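Local coordinates for chromosome-partitioning protein ParB (Caulobacter vibrioides, PDB 7BM8), which helps partition the chromosome by binding DNA around the replication origin and spreading along it through a gating mechanism that depends on CTP, at residues A[39-44]-A[84-89]; A[33-38]-A[106-111]. All coordinates share one frame; numbering follows the deposited sequence.

Contact 1. Residues A[39-44]-A[84-89]; sequences IEILQR and GEYQIV
Leu-42 and Gln-43 pair with Tyr-86 and Gln-87 as parallel beta partners, joining strand 42-44, an outermost strand within the chain, to strand 86-88 in the mixed sheet of the ParB N-terminal domain. Three backbone bonds establish the register. Tyr-86 N reaches Ile-41 O at 3.0 Å, Gln-43 N donates to Tyr-86 O at 2.9 Å, and Ile-88 N donates to Gln-43 O at 2.8 Å. Gln-43 therefore uses both its N-H and its carbonyl, reaching residues 86 and 88 on either side of its own partner, Gln-87, as the parallel pattern demands. The short strand axes diverge by 42°, evidence of marked twist.

Leu-42, Tyr-86 and Ile-88 direct their side chains to the same sheet face. The two branches of Leu-42 divide the work: CD1 lies against Tyr-86 CB, while CD2 meets Ile-88 CG1 at 3.9 Å, those two side chains crossing at about a right angle. Ile-41 runs beside Tyr-86 and brings CD1 to the ring edge, in plane, 3.7 Å from CE2. Trp-95 of helix 92-100 covers Leu-42 and Ile-88, and Val-76 packs against Tyr-86. The Ile-88 side chain comes within about 5 Å of bound CTP, so this pairing borders the nucleotide site.

Gln-43 and Gln-87 point to the other face, where the amide oxygen of Gln-87 is hydrogen-bonded by Arg-77 NE. Both carboxylate oxygens of Glu-85 approach Gln-43 CB, OE1 at 3.4 Å, and the carboxylate and amide planes are 49° apart. The Gln-43 chain starts with CG anti to the backbone N (chi1 -171°) and bends at its second torsion, which returns OE1 to its own strand, where Arg-44 N makes a weak 3.3 Å bond to it.

Contact 2. Residues A[33-38]-A[106-111]; sequences GSREAP and VPIMVR
Ile-108 CG1 and Arg-35 CG each sit between their own backbone N and carbonyl carbon (chi1 57° and 70°), which lays the two chains alongside each other with CG and CG1 3.9 Å apart. The two residues belong to an antiparallel pairing that attaches strand 35-38, an outermost strand within the chain, to strand 105-110 of the N-terminal domain sheet. From Ile-108, CD1 extends over one face of the Arg-35 guanidinium and also packs on Ala-37 CB at 3.3 Å.

Arg-35 with Ile-108 and Ala-37 with Val-106 are hydrogen-bonded pairs. Arg-35 N bonds to Ile-108 O at 2.9 Å, and Ile-108 N returns to Arg-35 O at 2.7 Å. Ala-37 N meets Val-106 O at 2.7 Å, with Val-106 N to Ala-37 O equally long. The strand axes nevertheless make 113°, far from 180°, so the pairing is strongly twisted.

Between the two hydrogen-bonded pairs, Glu-36 and Pro-107 form a non-hydrogen-bonded pair on the other face. The Glu-36 chain bends at its second torsion to set OE2 3.6 Å from Pro-107 CB, while OE1 is held by Thr-105 OG1. At the far end Ser-34 CB touches Met-109 CG, and the Ser-34 side chain also packs on Ser-34 of the second subunit. Beyond it, Gly-33 O lies at the edge of the Arg-111 guanidinium, in its plane, 3.4 Å from NH1 in a weak bond.

Starting from the N terminus, residues 33-38 run straight into residues 39-44, and strands 35-38 and 42-44 end up at opposite margins of the five-stranded sheet within the chain. The chain then runs through helix 55-68 and strand 74-78 before 84-89 returns to close contact 1 across 39 intervening residues. After helix 92-100, segment 106-111 comes back to 33-38 and closes contact 2, whose 67-residue loop encloses the whole of contact 1. Strand 74-78 sits between the two pairings. Their centres are 10 Å apart, and they meet directly where Tyr-86 CE1 packs on Val-110 CG2 and Leu-42 CD2 on Ile-108 CG2.

Contact 1. Residues A[39-44]-A[84-89]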
loop_
_atom_site.group_PDB
_atom_site.type_symbol
_atom_site.label_atom_id
_atom_site.label_comp_id
_atom_site.label_asym_id
_atom_site.label_seq_id
_atom_site.Cartn_x
_atom_site.Cartn_y
_atom_site.Cartn_z
ATOM N N ILE A 39 -9.282 -19.808 -8.686
ATOM C CA ILE A 39 -7.884 -19.416 -8.340
ATOM C C ILE A 39 -6.884 -20.176 -9.225
ATOM O O ILE A 39 -5.797 -19.626 -9.477
ATOM C CB ILE A 39 -7.633 -19.657 -6.838
ATOM C CG1 ILE A 39 -6.311 -19.037 -6.371
ATOM C CG2 ILE A 39 -7.712 -21.136 -6.505
ATOM C CD1 ILE A 39 -6.128 -19.050 -4.874
ATOM N N GLU A 40 -7.250 -21.373 -9.702
ATOM C CA GLU A 40 -6.346 -22.340 -10.388
ATOM C C GLU A 40 -6.025 -21.919 -11.830
ATOM O O GLU A 40 -5.070 -22.500 -12.395
ATOM C CB GLU A 40 -6.970 -23.738 -10.397
ATOM C CG GLU A 40 -7.080 -24.364 -9.019
ATOM C CD GLU A 40 -8.435 -24.250 -8.339
ATOM O OE1 GLU A 40 -9.245 -23.386 -8.747
ATOM O OE2 GLU A 40 -8.681 -25.040 -7.407
ATOM N N ILE A 41 -6.778 -20.979 -12.415
ATOM C CA ILE A 41 -6.601 -20.533 -13.832
ATOM C C ILE A 41 -5.855 -19.193 -13.863
ATOM O O ILE A 41 -5.926 -18.502 -14.897
ATOM C CB ILE A 41 -7.955 -20.467 -14.569
ATOM C CG1 ILE A 41 -8.771 -19.225 -14.197
ATOM C CG2 ILE A 41 -8.745 -21.746 -14.335
ATOM C CD1 ILE A 41 -9.910 -18.934 -15.145
ATOM N N LEU A 42 -5.150 -18.853 -12.782
ATOM C CA LEU A 42 -4.328 -17.621 -12.666
ATOM C C LEU A 42 -2.854 -18.016 -12.567
ATOM O O LEU A 42 -2.559 -18.996 -11.862
ATOM C CB LEU A 42 -4.763 -16.829 -11.429
ATOM C CG LEU A 42 -5.629 -15.601 -11.706
ATOM C CD1 LEU A 42 -7.003 -16.007 -12.224
ATOM C CD2 LEU A 42 -5.757 -14.740 -10.460
ATOM N N GLN A 43 -1.979 -17.265 -13.238
ATOM C CA GLN A 43 -0.505 -17.454 -13.197
ATOM C C GLN A 43 0.180 -16.089 -13.060
ATOM O O GLN A 43 -0.413 -15.074 -13.485
ATOM C CB GLN A 43 -0.047 -18.211 -14.445
ATOM C CG GLN A 43 1.412 -18.642 -14.405
ATOM C CD GLN A 43 1.711 -19.533 -13.226
ATOM O OE1 GLN A 43 2.487 -19.182 -12.337
ATOM N NE2 GLN A 43 1.074 -20.693 -13.205
ATOM N N ARG A 44 1.382 -16.082 -12.476
ATOM C CA ARG A 44 2.206 -14.867 -12.222
ATOM C C ARG A 44 2.916 -14.441 -13.513
ATOM O O ARG A 44 3.173 -15.310 -14.367
ATOM C CB ARG A 44 3.247 -15.124 -11.123
ATOM C CG ARG A 44 3.952 -16.472 -11.226
ATOM C CD ARG A 44 5.074 -16.672 -10.226
ATOM N NE ARG A 44 6.394 -16.689 -10.847
ATOM C CZ ARG A 44 7.227 -15.655 -10.923
ATOM N NH1 ARG A 44 6.900 -14.476 -10.416
ATOM N NH2 ARG A 44 8.401 -15.807 -11.515
ATOM N N GLY A 84 -7.022 -19.674 -22.065
ATOM C CA GLY A 84 -8.006 -19.670 -20.964
ATOM C C GLY A 84 -7.367 -19.489 -19.596
ATOM O O GLY A 84 -8.030 -19.816 -18.596
ATOM N N GLU A 85 -6.133 -18.978 -19.549
ATOM C CA GLU A 85 -5.400 -18.630 -18.303
ATOM C C GLU A 85 -5.300 -17.102 -18.221
ATOM O O GLU A 85 -5.434 -16.449 -19.273
ATOM C CB GLU A 85 -4.016 -19.282 -18.297
ATOM C CG GLU A 85 -3.584 -19.751 -16.918
ATOM C CD GLU A 85 -2.090 -19.954 -16.717
ATOM O OE1 GLU A 85 -1.303 -19.260 -17.388
ATOM O OE2 GLU A 85 -1.719 -20.798 -15.878
ATOM N N TYR A 86 -5.089 -16.555 -17.025
ATOM C CA TYR A 86 -4.935 -15.094 -16.788
ATOM C C TYR A 86 -3.590 -14.831 -16.106
ATOM O O TYR A 86 -3.261 -15.527 -15.127
ATOM C CB TYR A 86 -6.107 -14.563 -15.963
ATOM C CG TYR A 86 -7.440 -14.674 -16.655
ATOM C CD1 TYR A 86 -7.793 -13.798 -17.666
ATOM C CD2 TYR A 86 -8.345 -15.663 -16.313
ATOM C CE1 TYR A 86 -9.013 -13.894 -18.314
ATOM C CE2 TYR A 86 -9.569 -15.775 -16.951
ATOM C CZ TYR A 86 -9.906 -14.887 -17.956
ATOM O OH TYR A 86 -11.111 -14.990 -18.588
ATOM N N GLN A 87 -2.832 -13.865 -16.630
ATOM C CA GLN A 87 -1.514 -13.456 -16.078
ATOM C C GLN A 87 -1.731 -12.276 -15.126
ATOM O O GLN A 87 -2.236 -11.232 -15.579
ATOM C CB GLN A 87 -0.536 -13.096 -17.197
ATOM C CG GLN A 87 0.910 -13.039 -16.731
ATOM C CD GLN A 87 1.805 -12.356 -17.732
ATOM O OE1 GLN A 87 1.556 -11.226 -18.148
ATOM N NE2 GLN A 87 2.870 -13.037 -18.122
ATOM N N ILE A 88 -1.362 -12.446 -13.857
ATOM C CA ILE A 88 -1.563 -11.424 -12.789
ATOM C C ILE A 88 -0.721 -10.191 -13.125
ATOM O O ILE A 88 0.515 -10.319 -13.210
ATOM C CB ILE A 88 -1.233 -12.004 -11.399
ATOM C CG1 ILE A 88 -2.245 -13.080 -11.002
ATOM C CG2 ILE A 88 -1.142 -10.900 -10.352
ATOM C CD1 ILE A 88 -1.815 -13.922 -9.830
ATOM N N VAL A 89 -1.388 -9.050 -13.309
ATOM C CA VAL A 89 -0.759 -7.724 -13.578
ATOM C C VAL A 89 -0.451 -7.058 -12.232
ATOM O O VAL A 89 0.674 -6.550 -12.074
ATOM C CB VAL A 89 -1.671 -6.847 -14.456
ATOM C CG1 VAL A 89 -1.046 -5.490 -14.743
ATOM C CG2 VAL A 89 -2.051 -7.555 -15.749
#

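Contact 2. Residues A[33-38]-A[106-111]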
loop_
_atom_site.group_PDB
_atom_site.type_symbol
_atom_site.label_atom_id
_atom_site.label_comp_id
_atom_site.label_asym_id
_atom_site.label_seq_id
_atom_site.Cartn_x
_atom_site.Cartn_y
_atom_site.Cartn_z
ATOM N N GLY A 33 -16.505 -5.199 -15.567
ATOM C CA GLY A 33 -16.347 -4.976 -14.117
ATOM C C GLY A 33 -15.354 -5.943 -13.494
ATOM O O GLY A 33 -14.274 -6.137 -14.088
ATOM N N SER A 34 -15.700 -6.508 -12.330
ATOM C CA SER A 34 -14.876 -7.478 -11.561
ATOM C C SER A 34 -15.727 -8.703 -11.212
ATOM O O SER A 34 -16.881 -8.516 -10.790
ATOM C CB SER A 34 -14.281 -6.846 -10.322
ATOM O OG SER A 34 -15.194 -6.874 -9.235
ATOM N N ARG A 35 -15.165 -9.904 -11.371
ATOM C CA ARG A 35 -15.869 -11.199 -11.170
ATOM C C ARG A 35 -15.016 -12.124 -10.296
ATOM O O ARG A 35 -13.775 -11.960 -10.292
ATOM C CB ARG A 35 -16.160 -11.854 -12.524
ATOM C CG ARG A 35 -14.922 -12.367 -13.248
ATOM C CD ARG A 35 -15.199 -12.678 -14.707
ATOM N NE ARG A 35 -14.194 -13.552 -15.299
ATOM C CZ ARG A 35 -14.102 -14.862 -15.081
ATOM N NH1 ARG A 35 -14.948 -15.472 -14.267
ATOM N NH2 ARG A 35 -13.151 -15.560 -15.677
ATOM N N GLU A 36 -15.670 -13.049 -9.585
ATOM C CA GLU A 36 -15.029 -14.215 -8.922
ATOM C C GLU A 36 -14.621 -15.208 -10.014
ATOM O O GLU A 36 -15.418 -15.418 -10.953
ATOM C CB GLU A 36 -15.978 -14.868 -7.914
ATOM C CG GLU A 36 -16.202 -14.039 -6.662
ATOM C CD GLU A 36 -15.026 -13.984 -5.701
ATOM O OE1 GLU A 36 -14.258 -14.972 -5.631
ATOM O OE2 GLU A 36 -14.881 -12.950 -5.019
ATOM N N ALA A 37 -13.421 -15.780 -9.904
ATOM C CA ALA A 37 -12.846 -16.717 -10.893
ATOM C C ALA A 37 -12.029 -17.780 -10.171
ATOM O O ALA A 37 -11.402 -17.488 -9.152
ATOM C CB ALA A 37 -12.005 -15.957 -11.886
ATOM N N PRO A 38 -11.993 -19.030 -10.693
ATOM C CA PRO A 38 -11.297 -20.128 -10.029
ATOM C C PRO A 38 -9.805 -19.802 -9.913
ATOM O O PRO A 38 -9.195 -19.547 -10.918
ATOM C CB PRO A 38 -11.545 -21.347 -10.930
ATOM C CG PRO A 38 -11.890 -20.753 -12.280
ATOM C CD PRO A 38 -12.591 -19.447 -11.971
ATOM N N VAL A 106 -11.181 -16.425 -6.628
ATOM C CA VAL A 106 -10.678 -15.058 -6.288
ATOM C C VAL A 106 -11.380 -14.034 -7.173
ATOM O O VAL A 106 -11.768 -14.341 -8.298
ATOM C CB VAL A 106 -9.149 -14.951 -6.422
ATOM C CG1 VAL A 106 -8.436 -15.627 -5.262
ATOM C CG2 VAL A 106 -8.662 -15.502 -7.752
ATOM N N PRO A 107 -11.559 -12.788 -6.679
ATOM C CA PRO A 107 -12.103 -11.697 -7.486
ATOM C C PRO A 107 -11.034 -11.124 -8.424
ATOM O O PRO A 107 -9.970 -10.780 -7.940
ATOM C CB PRO A 107 -12.510 -10.663 -6.432
ATOM C CG PRO A 107 -11.518 -10.878 -5.302
ATOM C CD PRO A 107 -11.240 -12.365 -5.305
ATOM N N ILE A 108 -11.333 -11.047 -9.724
ATOM C CA ILE A 108 -10.382 -10.577 -10.777
ATOM C C ILE A 108 -11.044 -9.472 -11.602
ATOM O O ILE A 108 -12.285 -9.387 -11.589
ATOM C CB ILE A 108 -9.912 -11.741 -11.677
ATOM C CG1 ILE A 108 -11.083 -12.471 -12.343
ATOM C CG2 ILE A 108 -9.023 -12.697 -10.896
ATOM C CD1 ILE A 108 -10.672 -13.430 -13.439
ATOM N N MET A 109 -10.224 -8.667 -12.284
ATOM C CA MET A 109 -10.642 -7.716 -13.347
ATOM C C MET A 109 -9.746 -7.940 -14.566
ATOM O O MET A 109 -8.519 -7.739 -14.432
ATOM C CB MET A 109 -10.502 -6.263 -12.889
ATOM C CG MET A 109 -11.421 -5.905 -11.747
ATOM S SD MET A 109 -10.936 -4.373 -10.938
ATOM C CE MET A 109 -9.263 -4.758 -10.421
ATOM N N VAL A 110 -10.338 -8.353 -15.691
ATOM C CA VAL A 110 -9.608 -8.673 -16.953
ATOM C C VAL A 110 -9.588 -7.423 -17.837
ATOM O O VAL A 110 -10.674 -6.913 -18.161
ATOM C CB VAL A 110 -10.239 -9.864 -17.694
ATOM C CG1 VAL A 110 -9.429 -10.247 -18.921
ATOM C CG2 VAL A 110 -10.422 -11.063 -16.778
ATOM N N ARG A 111 -8.392 -6.955 -18.197
ATOM C CA ARG A 111 -8.165 -5.828 -19.140
ATOM C C ARG A 111 -7.098 -6.260 -20.156
ATOM O O ARG A 111 -6.119 -6.909 -19.741
ATOM C CB ARG A 111 -7.742 -4.571 -18.372
ATOM C CG ARG A 111 -8.666 -4.169 -17.229
ATOM C CD ARG A 111 -9.963 -3.503 -17.669
ATOM N NE ARG A 111 -10.768 -3.045 -16.536
ATOM C CZ ARG A 111 -11.622 -3.794 -15.831
ATOM N NH1 ARG A 111 -11.819 -5.070 -16.125
ATOM N NH2 ARG A 111 -12.285 -3.258 -14.822
#